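Local coordinates for protein bradyzoite surface antigen BSR4 (Toxoplasma gondii, PDB 2JKS) that serves as a surface antigen of the parasite's bradyzoite stage, probably acting in host-cell attachment and immune recognition, and carries bound zinc in this crystal, at residues E170-T175 / V189-E194; T71-V76 / A85-T90; T97-N102 / N124-L129; Q50-S55 / C138-A143. One frame throughout, in Å; residues are numbered along the deposited sequence.

Interaction 1 of 4, residues E170-T175 / V189-E194; sequences ENNVVT and VEMSTE. With ZN (zinc ion), chain B; ZN (zinc ion), chain E.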
loop_
_atom_site.group_PDB
_atom_site.type_symbol
_atom_site.label_atom_id
_atom_site.label_comp_id
_atom_site.label_asym_id
_atom_site.label_seq_id
_atom_site.Cartn_x
_atom_site.Cartn_y
_atom_site.Cartn_z
ATOM N N GLU A 170 -13.317 10.485 -9.622
ATOM C CA GLU A 170 -14.619 10.864 -10.196
ATOM C C GLU A 170 -15.758 9.964 -9.800
ATOM O O GLU A 170 -15.594 8.728 -9.515
ATOM C CB GLU A 170 -14.554 10.979 -11.733
ATOM C CG GLU A 170 -13.728 12.183 -12.208
ATOM C CD GLU A 170 -14.341 13.548 -11.788
ATOM O OE1 GLU A 170 -15.596 13.679 -11.786
ATOM O OE2 GLU A 170 -13.565 14.489 -11.466
ATOM N N ASN A 171 -16.928 10.588 -9.751
ATOM C CA ASN A 171 -18.132 9.910 -9.377
ATOM C C ASN A 171 -18.035 9.589 -7.896
ATOM O O ASN A 171 -18.723 8.688 -7.409
ATOM C CB ASN A 171 -18.336 8.629 -10.211
ATOM C CG ASN A 171 -18.530 8.919 -11.687
ATOM O OD1 ASN A 171 -19.303 9.810 -12.057
ATOM N ND2 ASN A 171 -17.819 8.177 -12.545
ATOM N N ASN A 172 -17.228 10.381 -7.171
ATOM C CA ASN A 172 -17.239 10.379 -5.699
ATOM C C ASN A 172 -16.913 8.997 -5.108
ATOM O O ASN A 172 -17.534 8.514 -4.120
ATOM C CB ASN A 172 -18.598 10.870 -5.187
ATOM C CG ASN A 172 -18.644 12.355 -4.921
ATOM O OD1 ASN A 172 -17.648 13.094 -5.076
ATOM N ND2 ASN A 172 -19.804 12.810 -4.475
ATOM N N VAL A 173 -15.898 8.386 -5.710
ATOM C CA VAL A 173 -15.378 7.100 -5.258
ATOM C C VAL A 173 -14.106 7.310 -4.437
ATOM O O VAL A 173 -13.110 7.884 -4.936
ATOM C CB VAL A 173 -15.135 6.143 -6.454
ATOM C CG1 VAL A 173 -14.526 4.807 -5.994
ATOM C CG2 VAL A 173 -16.455 5.902 -7.233
ATOM N N VAL A 174 -14.174 6.936 -3.162
ATOM C CA VAL A 174 -13.046 7.100 -2.266
ATOM C C VAL A 174 -12.307 5.774 -2.117
ATOM O O VAL A 174 -12.931 4.709 -1.870
ATOM C CB VAL A 174 -13.452 7.643 -0.880
ATOM C CG1 VAL A 174 -12.220 7.741 0.012
ATOM C CG2 VAL A 174 -14.146 8.967 -1.066
ATOM N N THR A 175 -11.003 5.854 -2.390
ATOM C CA THR A 175 -10.024 4.766 -2.121
ATOM C C THR A 175 -9.233 5.067 -0.864
ATOM O O THR A 175 -8.422 5.995 -0.825
ATOM C CB THR A 175 -9.052 4.549 -3.320
ATOM O OG1 THR A 175 -9.831 4.332 -4.504
ATOM C CG2 THR A 175 -8.125 3.346 -3.087
ATOM N N VAL A 189 -15.300 15.430 0.370
ATOM C CA VAL A 189 -16.207 14.985 -0.659
ATOM C C VAL A 189 -17.457 15.858 -0.614
ATOM O O VAL A 189 -17.996 16.163 0.464
ATOM C CB VAL A 189 -16.667 13.495 -0.442
ATOM C CG1 VAL A 189 -17.652 13.104 -1.558
ATOM C CG2 VAL A 189 -15.463 12.523 -0.393
ATOM N N GLU A 190 -17.900 16.326 -1.776
ATOM C CA GLU A 190 -19.166 17.055 -1.824
ATOM C C GLU A 190 -20.261 16.158 -2.340
ATOM O O GLU A 190 -20.051 15.407 -3.314
ATOM C CB GLU A 190 -19.079 18.215 -2.814
ATOM C CG GLU A 190 -20.539 18.724 -3.164
ATOM C CD GLU A 190 -20.597 19.416 -4.505
ATOM O OE1 GLU A 190 -19.818 20.388 -4.632
ATOM O OE2 GLU A 190 -21.363 18.954 -5.401
ATOM N N MET A 191 -21.448 16.250 -1.728
ATOM C CA MET A 191 -22.623 15.633 -2.337
ATOM C C MET A 191 -23.640 16.739 -2.575
ATOM O O MET A 191 -23.708 17.742 -1.849
ATOM C CB MET A 191 -23.229 14.518 -1.472
ATOM C CG MET A 191 -22.254 13.336 -1.139
ATOM S SD MET A 191 -23.005 12.082 -0.067
ATOM C CE MET A 191 -24.175 11.283 -1.169
ATOM N N SER A 192 -24.419 16.568 -3.611
ATOM C CA SER A 192 -25.401 17.603 -4.019
ATOM C C SER A 192 -26.287 16.893 -5.023
ATOM O O SER A 192 -26.097 15.694 -5.304
ATOM C CB SER A 192 -24.679 18.837 -4.643
ATOM O OG SER A 192 -23.882 18.467 -5.794
ATOM N N THR A 193 -27.278 17.600 -5.544
ATOM C CA THR A 193 -28.179 17.036 -6.510
ATOM C C THR A 193 -27.478 16.265 -7.630
ATOM O O THR A 193 -27.857 15.146 -7.891
ATOM C CB THR A 193 -29.123 18.139 -7.119
ATOM O OG1 THR A 193 -29.794 18.810 -6.038
ATOM C CG2 THR A 193 -30.210 17.519 -7.958
ATOM N N GLU A 194 -26.493 16.885 -8.283
ATOM C CA GLU A 194 -25.791 16.272 -9.421
ATOM C C GLU A 194 -24.776 15.209 -9.010
ATOM O O GLU A 194 -24.355 14.385 -9.853
ATOM C CB GLU A 194 -25.048 17.329 -10.210
ATOM C CG GLU A 194 -25.975 18.364 -10.865
ATOM C CD GLU A 194 -25.238 19.612 -11.282
ATOM O OE1 GLU A 194 -24.068 19.588 -11.724
ATOM O OE2 GLU A 194 -25.819 20.667 -11.149
HETATM ZN ZN ZN B . -19.941 21.713 -6.123
HETATM ZN ZN ZN E . -27.918 21.072 -11.984
HETATM O O HOH W 1 -16.808 15.513 -4.301
#
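Asn172 and Val189 meet in a buried, mixed polar and apolar contact in the second SRS domain, where the turn before strand 173-175 abuts the edge strand 187-191. The Asn172 amide bridges the two. Its ND2 donates to Glu190 O at 2.9 Å in a nearly straight bond (163° at the hydrogen), with the acceptor close to the amide plane, and also donates to Thr197 O. Its OD1 accepts from a water 2.7 Å away, which in turn takes the N-H of Glu190 at 2.9 Å. A phi of 59° puts Asn172 in the left-handed region, and Asn172 and Val173 face Ala169 as a G1 beta bulge closing the hairpin of strands 167-169 and 173-175. Val189 CG1 lies across the flat amide group, 3.5 Å from Asn172 OD1 and about as near to its CG and ND2. The other branch, CG2, anti to its carbonyl carbon, lies 3.9 Å from Val174 CG2, in the core shared with Leu168 and Val303. The Glu190 carboxylate has other partners: OE1 binds a zinc ion at 2.0 Å with His311 and His313 of the C-terminal histidine tag and also meets Lys308, while OE2 accepts from Ser192 OG at 2.6 Å.

Interaction 2 of 4, residues T71-V76 / A85-T90; sequences TTNGTV and AGTEVT
Thr87 packs against the loop 71-76, which leads into edge strand 76-79, the partner of strand 83-89 in a beta hairpin; Val76 and Thr87 form a non-hydrogen-bonded antiparallel pair. The backbone link next to this pair is Glu88 N to Thr75 O, 3.0 Å and almost straight at 172°. It is supplemented by a CA-H...O contact from Val76 CA to Gly86 O at 3.5 Å. Cys77, next after Val76, is tied by a disulfide to Cys66 at the end of strand 53-67, the other neighbour of strand 83-89. Among the side-chain contacts, the methyl CG2 of Thr71 comes to 4.3 Å from Gly86 CA, and Glu88 runs extended past Thr75, its CG 3.5 Å from Thr75 O and its OE1 3.6 Å from Thr75 CG2. Polar and methyl branches of Thr87 divide the work against the loop. OG1 hydrogen-bonds to Lys70 O and lies only 2.9 Å from Asn73 CB, a tight contact in which the two side chains cross at about a right angle. CG2, anti to its own backbone N (chi1 of OG1 -66°), sits 3.4 Å from Gly74 N, an amide buried here without any polar partner in the model.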
loop_
_atom_site.group_PDB
_atom_site.type_symbol
_atom_site.label_atom_id
_atom_site.label_comp_id
_atom_site.label_asym_id
_atom_site.label_seq_id
_atom_site.Cartn_x
_atom_site.Cartn_y
_atom_site.Cartn_z
ATOM N N THR A 71 8.244 -15.879 8.040
ATOM C CA THR A 71 9.359 -16.724 8.496
ATOM C C THR A 71 8.936 -18.197 8.627
ATOM O O THR A 71 9.702 -19.122 8.295
ATOM C CB THR A 71 9.922 -16.224 9.843
ATOM O OG1 THR A 71 8.869 -16.190 10.817
ATOM C CG2 THR A 71 10.520 -14.824 9.703
ATOM N N THR A 72 7.730 -18.407 9.144
ATOM C CA THR A 72 7.053 -19.697 9.028
ATOM C C THR A 72 6.341 -19.572 7.676
ATOM O O THR A 72 5.737 -18.530 7.378
ATOM C CB THR A 72 6.122 -19.963 10.230
ATOM O OG1 THR A 72 5.127 -18.934 10.322
ATOM C CG2 THR A 72 6.939 -19.977 11.527
ATOM N N ASN A 73 6.441 -20.597 6.834
ATOM C CA ASN A 73 6.744 -20.266 5.437
ATOM C C ASN A 73 6.305 -21.112 4.233
ATOM O O ASN A 73 5.427 -21.987 4.306
ATOM C CB ASN A 73 8.282 -20.123 5.357
ATOM C CG ASN A 73 9.040 -21.431 5.717
ATOM O OD1 ASN A 73 10.254 -21.410 5.949
ATOM N ND2 ASN A 73 8.327 -22.561 5.743
ATOM N N GLY A 74 6.900 -20.714 3.110
ATOM C CA GLY A 74 7.389 -21.589 2.044
ATOM C C GLY A 74 8.925 -21.455 2.044
ATOM O O GLY A 74 9.561 -21.488 3.101
ATOM N N THR A 75 9.532 -21.243 0.883
ATOM C CA THR A 75 10.995 -21.376 0.780
ATOM C C THR A 75 11.856 -20.187 1.296
ATOM O O THR A 75 11.722 -19.035 0.859
ATOM C CB THR A 75 11.441 -21.975 -0.603
ATOM O OG1 THR A 75 12.540 -21.237 -1.139
ATOM C CG2 THR A 75 10.310 -21.975 -1.608
ATOM N N VAL A 76 12.730 -20.507 2.253
ATOM C CA VAL A 76 13.519 -19.523 3.017
ATOM C C VAL A 76 14.583 -18.779 2.194
ATOM O O VAL A 76 15.293 -19.378 1.364
ATOM C CB VAL A 76 14.153 -20.201 4.281
ATOM C CG1 VAL A 76 15.416 -19.486 4.754
ATOM C CG2 VAL A 76 13.126 -20.285 5.425
ATOM N N ALA A 85 16.346 -14.004 5.628
ATOM C CA ALA A 85 15.533 -12.792 5.516
ATOM C C ALA A 85 14.108 -13.154 5.135
ATOM O O ALA A 85 13.561 -12.669 4.125
ATOM C CB ALA A 85 16.129 -11.798 4.504
ATOM N N GLY A 86 13.524 -14.015 5.952
ATOM C CA GLY A 86 12.180 -14.473 5.746
ATOM C C GLY A 86 12.029 -15.441 4.591
ATOM O O GLY A 86 12.854 -16.337 4.388
ATOM N N THR A 87 10.964 -15.245 3.825
ATOM C CA THR A 87 10.562 -16.236 2.837
ATOM C C THR A 87 10.227 -15.617 1.491
ATOM O O THR A 87 9.891 -14.428 1.407
ATOM C CB THR A 87 9.390 -17.055 3.388
ATOM O OG1 THR A 87 9.868 -17.819 4.517
ATOM C CG2 THR A 87 8.842 -18.035 2.338
ATOM N N GLU A 88 10.337 -16.444 0.447
ATOM C CA GLU A 88 9.926 -16.095 -0.920
ATOM C C GLU A 88 8.432 -15.832 -1.088
ATOM O O GLU A 88 7.609 -16.687 -0.779
ATOM C CB GLU A 88 10.319 -17.197 -1.877
ATOM C CG GLU A 88 11.798 -17.255 -2.140
ATOM C CD GLU A 88 12.164 -18.345 -3.132
ATOM O OE1 GLU A 88 11.279 -19.114 -3.551
ATOM O OE2 GLU A 88 13.351 -18.440 -3.481
ATOM N N VAL A 89 8.100 -14.649 -1.601
ATOM C CA VAL A 89 6.725 -14.284 -1.964
ATOM C C VAL A 89 6.770 -13.654 -3.360
ATOM O O VAL A 89 7.828 -13.227 -3.790
ATOM C CB VAL A 89 6.116 -13.288 -0.921
ATOM C CG1 VAL A 89 6.042 -13.956 0.461
ATOM C CG2 VAL A 89 6.953 -11.970 -0.819
ATOM N N THR A 90 5.639 -13.555 -4.062
ATOM C CA THR A 90 5.643 -12.772 -5.287
ATOM C C THR A 90 5.363 -11.306 -4.885
ATOM O O THR A 90 4.883 -11.054 -3.749
ATOM C CB THR A 90 4.650 -13.310 -6.328
ATOM O OG1 THR A 90 3.312 -13.101 -5.863
ATOM C CG2 THR A 90 4.910 -14.822 -6.554
#

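Interaction 3 of 4, residues T97-N102 / N124-L129; sequences TDRIVN and NEDLPL. With ZN (zinc ion), chain D.
Arg99 reaches from the loop 97-102 across to the short 3-10 turn at Glu125 and Asp126. Its CB lies 3.7 Å from Asp126 OD1. CG is anti to the backbone N (chi1 -161°) and the chain runs on extended, CD coming to 3.4 Å from Glu125 OE2. It then bends at chi3, which swings NE aside, 3.9 Å from Asp126 OD1, an oxygen that lies over one face of the guanidinium. At the tip, NH1 is modelled between the two carboxylates, in salt bridges whose details are doubtful because it is set too close to Asp126; NH2 is also modelled near Asp126 OD2, with the same doubt. Asp126 OD2 accepts from His123 N, and Val101 CG1 meets it tip to tip at 3.7 Å. Thr97 CG2 packs 3.5 Å from Asp126 O, while a water joins Asp98 N (3.0 Å) to Glu125 O. These loops lie where the first SRS domain meets the second: Leu127 O accepts from Arg164, and the Leu129 backbone is hydrogen-bonded to that of Tyr178. Since Glu125 OE2 binds a zinc ion at 2.1 Å, alongside His123, it would then lie between a metal and a guanidinium, and Asp126 may offset part of that positive charge.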
loop_
_atom_site.group_PDB
_atom_site.type_symbol
_atom_site.label_atom_id
_atom_site.label_comp_id
_atom_site.label_asym_id
_atom_site.label_seq_id
_atom_site.Cartn_x
_atom_site.Cartn_y
_atom_site.Cartn_z
ATOM N N THR A 97 -1.934 -6.666 -4.637
ATOM C CA THR A 97 -2.451 -5.933 -5.773
ATOM C C THR A 97 -2.783 -6.893 -6.913
ATOM O O THR A 97 -2.472 -8.079 -6.825
ATOM C CB THR A 97 -1.493 -4.734 -6.184
ATOM O OG1 THR A 97 -0.137 -5.198 -6.319
ATOM C CG2 THR A 97 -1.547 -3.581 -5.123
ATOM N N ASP A 98 -3.439 -6.394 -7.968
ATOM C CA ASP A 98 -4.046 -7.246 -9.021
ATOM C C ASP A 98 -3.135 -7.548 -10.189
ATOM O O ASP A 98 -3.313 -8.547 -10.870
ATOM C CB ASP A 98 -5.300 -6.569 -9.618
ATOM C CG ASP A 98 -6.392 -6.306 -8.588
ATOM O OD1 ASP A 98 -6.537 -7.099 -7.621
ATOM O OD2 ASP A 98 -7.111 -5.298 -8.771
ATOM N N ARG A 99 -2.197 -6.642 -10.449
ATOM C CA ARG A 99 -1.329 -6.731 -11.614
ATOM C C ARG A 99 -0.083 -7.553 -11.241
ATOM O O ARG A 99 0.453 -7.408 -10.147
ATOM C CB ARG A 99 -0.933 -5.310 -12.064
ATOM C CG ARG A 99 -0.436 -5.248 -13.506
ATOM C CD ARG A 99 0.073 -3.845 -13.922
ATOM N NE ARG A 99 1.544 -3.800 -13.888
ATOM C CZ ARG A 99 2.218 -2.924 -13.174
ATOM N NH1 ARG A 99 1.537 -1.972 -12.545
ATOM N NH2 ARG A 99 3.550 -2.951 -13.134
ATOM N N ILE A 100 0.352 -8.428 -12.137
ATOM C CA ILE A 100 1.619 -9.143 -11.967
ATOM C C ILE A 100 2.754 -8.110 -12.008
ATOM O O ILE A 100 2.834 -7.333 -12.953
ATOM C CB ILE A 100 1.820 -10.189 -13.122
ATOM C CG1 ILE A 100 0.698 -11.275 -13.124
ATOM C CG2 ILE A 100 3.254 -10.727 -13.145
ATOM C CD1 ILE A 100 0.887 -12.507 -12.231
ATOM N N VAL A 101 3.607 -8.061 -10.977
ATOM C CA VAL A 101 4.742 -7.110 -10.976
ATOM C C VAL A 101 6.009 -7.854 -10.599
ATOM O O VAL A 101 6.004 -8.604 -9.625
ATOM C CB VAL A 101 4.583 -5.899 -9.954
ATOM C CG1 VAL A 101 5.103 -4.609 -10.610
ATOM C CG2 VAL A 101 3.171 -5.747 -9.426
ATOM N N ASN A 102 7.079 -7.683 -11.370
ATOM C CA ASN A 102 8.309 -8.415 -11.067
ATOM C C ASN A 102 9.454 -7.514 -11.397
ATOM O O ASN A 102 9.333 -6.605 -12.256
ATOM C CB ASN A 102 8.499 -9.670 -11.949
ATOM C CG ASN A 102 7.347 -10.622 -11.938
ATOM O OD1 ASN A 102 6.638 -10.765 -12.947
ATOM N ND2 ASN A 102 7.189 -11.340 -10.845
ATOM N N ASN A 124 0.980 3.319 -10.540
ATOM C CA ASN A 124 0.201 3.869 -9.412
ATOM C C ASN A 124 -0.718 2.826 -8.830
ATOM O O ASN A 124 -0.878 2.696 -7.601
ATOM C CB ASN A 124 -0.526 5.148 -9.823
ATOM C CG ASN A 124 0.402 6.364 -9.879
ATOM O OD1 ASN A 124 1.464 6.422 -9.221
ATOM N ND2 ASN A 124 -0.006 7.362 -10.655
ATOM N N GLU A 125 -1.261 2.006 -9.717
ATOM C CA GLU A 125 -2.183 0.942 -9.314
ATOM C C GLU A 125 -1.495 -0.159 -8.512
ATOM O O GLU A 125 -2.179 -0.965 -7.850
ATOM C CB GLU A 125 -2.952 0.382 -10.531
ATOM C CG GLU A 125 -2.221 -0.588 -11.496
ATOM C CD GLU A 125 -1.482 0.109 -12.670
ATOM O OE1 GLU A 125 -1.346 1.365 -12.640
ATOM O OE2 GLU A 125 -1.040 -0.595 -13.628
ATOM N N ASP A 126 -0.139 -0.166 -8.516
ATOM C CA ASP A 126 0.601 -1.182 -7.768
ATOM C C ASP A 126 0.832 -0.758 -6.332
ATOM O O ASP A 126 1.258 -1.571 -5.498
ATOM C CB ASP A 126 1.971 -1.510 -8.390
ATOM C CG ASP A 126 1.877 -2.055 -9.803
ATOM O OD1 ASP A 126 0.945 -2.807 -10.142
ATOM O OD2 ASP A 126 2.800 -1.770 -10.573
ATOM N N LEU A 127 0.624 0.521 -6.048
ATOM C CA LEU A 127 0.938 1.050 -4.691
ATOM C C LEU A 127 -0.022 0.428 -3.682
ATOM O O LEU A 127 -1.217 0.437 -3.940
ATOM C CB LEU A 127 0.858 2.574 -4.674
ATOM C CG LEU A 127 1.946 3.289 -5.451
ATOM C CD1 LEU A 127 1.669 4.799 -5.363
ATOM C CD2 LEU A 127 3.307 2.885 -4.862
ATOM N N PRO A 128 0.505 -0.162 -2.568
ATOM C CA PRO A 128 -0.305 -0.935 -1.602
ATOM C C PRO A 128 -1.200 -0.027 -0.729
ATOM O O PRO A 128 -1.028 1.185 -0.719
ATOM C CB PRO A 128 0.766 -1.678 -0.758
ATOM C CG PRO A 128 1.956 -0.780 -0.812
ATOM C CD PRO A 128 1.943 -0.177 -2.205
ATOM N N LEU A 129 -2.181 -0.612 -0.056
ATOM C CA LEU A 129 -2.998 0.115 0.954
ATOM C C LEU A 129 -2.314 0.287 2.286
ATOM O O LEU A 129 -2.747 1.085 3.132
ATOM C CB LEU A 129 -4.317 -0.625 1.160
ATOM C CG LEU A 129 -5.136 -0.824 -0.101
ATOM C CD1 LEU A 129 -6.436 -1.588 0.204
ATOM C CD2 LEU A 129 -5.389 0.482 -0.825
HETATM ZN ZN ZN D . -0.008 0.238 -15.230
HETATM O O HOH W 2 -4.140 -3.457 -7.685
#

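Interaction 4 of 4, residues Q50-S55 / C138-A143; sequences QALSIS and CQATSA
Ser53 and Ser55 pair with Thr141 and Gln139 as hydrogen-bonded residues of two antiparallel strands, whose short axes run at 154° to each other. Thr141 N donates to Ser53 O at 3.0 Å, nearly along the C=O axis. The next pair is reciprocal, Ser55 N to Gln139 O at 2.9 Å and Gln139 N to Ser55 O at 3.0 Å. The ladder frays at the other end, where Ser53 N to Thr141 O is weak. Between the pairs, Ile54 and Ala140 face each other closely, and the CA-H groups of both point at carbonyl oxygens, Gln139 O and Ser53 O. Ile54 holds CG2 anti to its backbone N (CG1 at chi1 -52°), which sets that methyl 3.9 Å from Cys138 CB. Past the last pair, Leu52 CD2 leans over Thr141 O at 3.4 Å and goes on to the CA of Ser142. On the face bearing Ser53, Ser55, Gln139 and Thr141, a water donates to Ser53 O (3.0 Å) and Gln139 O and also hydrogen-bonds Thr141 OG1 (2.7 Å), so that it links both strands on that face. Further out, Gln139 OE1 accepts from Gly80 N and Ser142 OG is hydrogen-bonded to Lys151 N. On the face of Ile54 and Ala140, Phe18 packs on Ala140, and it also touches Leu52 and Cys138. Cys138 is joined by a disulfide to Cys46 of strand 41-47. That strand belongs to the other sheet, so the contact shows the disulfide-pinned beta sandwich of an SRS domain.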
loop_
_atom_site.group_PDB
_atom_site.type_symbol
_atom_site.label_atom_id
_atom_site.label_comp_id
_atom_site.label_asym_id
_atom_site.label_seq_id
_atom_site.Cartn_x
_atom_site.Cartn_y
_atom_site.Cartn_z
ATOM N N GLN A 50 36.234 -11.629 -12.309
ATOM C CA GLN A 50 36.049 -12.816 -13.169
ATOM C C GLN A 50 35.939 -14.209 -12.502
ATOM O O GLN A 50 35.266 -15.076 -13.044
ATOM C CB GLN A 50 37.113 -12.850 -14.280
ATOM C CG GLN A 50 37.056 -11.665 -15.276
ATOM C CD GLN A 50 38.394 -11.417 -16.001
ATOM O OE1 GLN A 50 38.491 -10.532 -16.872
ATOM N NE2 GLN A 50 39.431 -12.202 -15.650
ATOM N N ALA A 51 36.576 -14.427 -11.348
ATOM C CA ALA A 51 36.551 -15.759 -10.689
ATOM C C ALA A 51 35.313 -16.080 -9.813
ATOM O O ALA A 51 35.152 -17.221 -9.341
ATOM C CB ALA A 51 37.853 -16.000 -9.890
ATOM N N LEU A 52 34.437 -15.088 -9.613
ATOM C CA LEU A 52 33.291 -15.248 -8.710
ATOM C C LEU A 52 31.990 -15.491 -9.469
ATOM O O LEU A 52 31.715 -14.797 -10.447
ATOM C CB LEU A 52 33.145 -14.013 -7.815
ATOM C CG LEU A 52 34.310 -13.727 -6.870
ATOM C CD1 LEU A 52 34.181 -12.333 -6.265
ATOM C CD2 LEU A 52 34.388 -14.811 -5.787
ATOM N N SER A 53 31.206 -16.473 -9.029
ATOM C CA SER A 53 29.845 -16.604 -9.528
ATOM C C SER A 53 28.873 -15.869 -8.590
ATOM O O SER A 53 28.973 -15.986 -7.359
ATOM C CB SER A 53 29.446 -18.063 -9.715
ATOM O OG SER A 53 29.647 -18.802 -8.532
ATOM N N ILE A 54 27.964 -15.102 -9.187
ATOM C CA ILE A 54 26.961 -14.340 -8.422
ATOM C C ILE A 54 25.634 -15.060 -8.573
ATOM O O ILE A 54 25.303 -15.557 -9.657
ATOM C CB ILE A 54 26.845 -12.885 -8.933
ATOM C CG1 ILE A 54 28.220 -12.216 -8.982
ATOM C CG2 ILE A 54 25.843 -12.043 -8.085
ATOM C CD1 ILE A 54 28.148 -10.758 -9.404
ATOM N N SER A 55 24.904 -15.180 -7.476
ATOM C CA SER A 55 23.508 -15.592 -7.528
ATOM C C SER A 55 22.677 -14.496 -6.853
ATOM O O SER A 55 23.228 -13.612 -6.221
ATOM C CB SER A 55 23.313 -16.925 -6.807
ATOM O OG SER A 55 23.644 -16.819 -5.427
ATOM N N CYS A 138 22.399 -10.076 -3.465
ATOM C CA CYS A 138 23.277 -10.882 -4.312
ATOM C C CYS A 138 24.285 -11.561 -3.403
ATOM O O CYS A 138 24.631 -11.026 -2.371
ATOM C CB CYS A 138 23.986 -10.008 -5.361
ATOM S SG CYS A 138 22.839 -9.448 -6.607
ATOM N N GLN A 139 24.729 -12.745 -3.796
ATOM C CA GLN A 139 25.791 -13.466 -3.064
ATOM C C GLN A 139 26.811 -13.931 -4.096
ATOM O O GLN A 139 26.440 -14.424 -5.181
ATOM C CB GLN A 139 25.199 -14.651 -2.314
ATOM C CG GLN A 139 26.178 -15.343 -1.366
ATOM C CD GLN A 139 25.464 -16.085 -0.273
ATOM O OE1 GLN A 139 25.377 -15.626 0.868
ATOM N NE2 GLN A 139 24.936 -17.243 -0.616
ATOM N N ALA A 140 28.087 -13.755 -3.747
ATOM C CA ALA A 140 29.181 -14.074 -4.623
ATOM C C ALA A 140 29.892 -15.215 -3.925
ATOM O O ALA A 140 30.121 -15.145 -2.711
ATOM C CB ALA A 140 30.083 -12.892 -4.791
ATOM N N THR A 141 30.197 -16.270 -4.675
ATOM C CA THR A 141 30.867 -17.428 -4.110
ATOM C C THR A 141 32.233 -17.595 -4.787
ATOM O O THR A 141 32.342 -17.462 -6.008
ATOM C CB THR A 141 30.026 -18.734 -4.235
ATOM O OG1 THR A 141 28.698 -18.522 -3.720
ATOM C CG2 THR A 141 30.698 -19.882 -3.430
ATOM N N SER A 142 33.260 -17.831 -3.958
ATOM C CA SER A 142 34.640 -18.086 -4.419
ATOM C C SER A 142 34.784 -19.531 -4.851
ATOM O O SER A 142 34.115 -20.408 -4.314
ATOM C CB SER A 142 35.648 -17.835 -3.286
ATOM O OG SER A 142 35.256 -18.548 -2.113
ATOM N N ALA A 143 35.664 -19.781 -5.820
ATOM C CA ALA A 143 36.005 -21.154 -6.172
ATOM C C ALA A 143 37.181 -21.627 -5.327
ATOM O O ALA A 143 36.987 -22.092 -4.191
ATOM C CB ALA A 143 36.297 -21.302 -7.682
HETATM O O HOH W 3 27.001 -17.215 -5.443
#

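Interactions 2, 3 and 4 all belong to the first SRS domain, and interaction 1 to the second. Strands 83-89 and 53-67 are neighbours in one sheet, so interactions 2 and 4 share it, with centres about 23 Å apart; in sequence, interactions 2 and 3 both lie inside the long loop that interaction 4 closes. Interaction 3 is the middle one: its nearest atoms come to about 5 Å from those of interaction 2 and, across the domain boundary, from those of interaction 1. Interactions 1 and 4 are the most widely separated, with centres about 57 Å apart. Zinc is bound at interactions 1 and 3 through separate sites, whereas interactions 2 and 4 lie away from the metals.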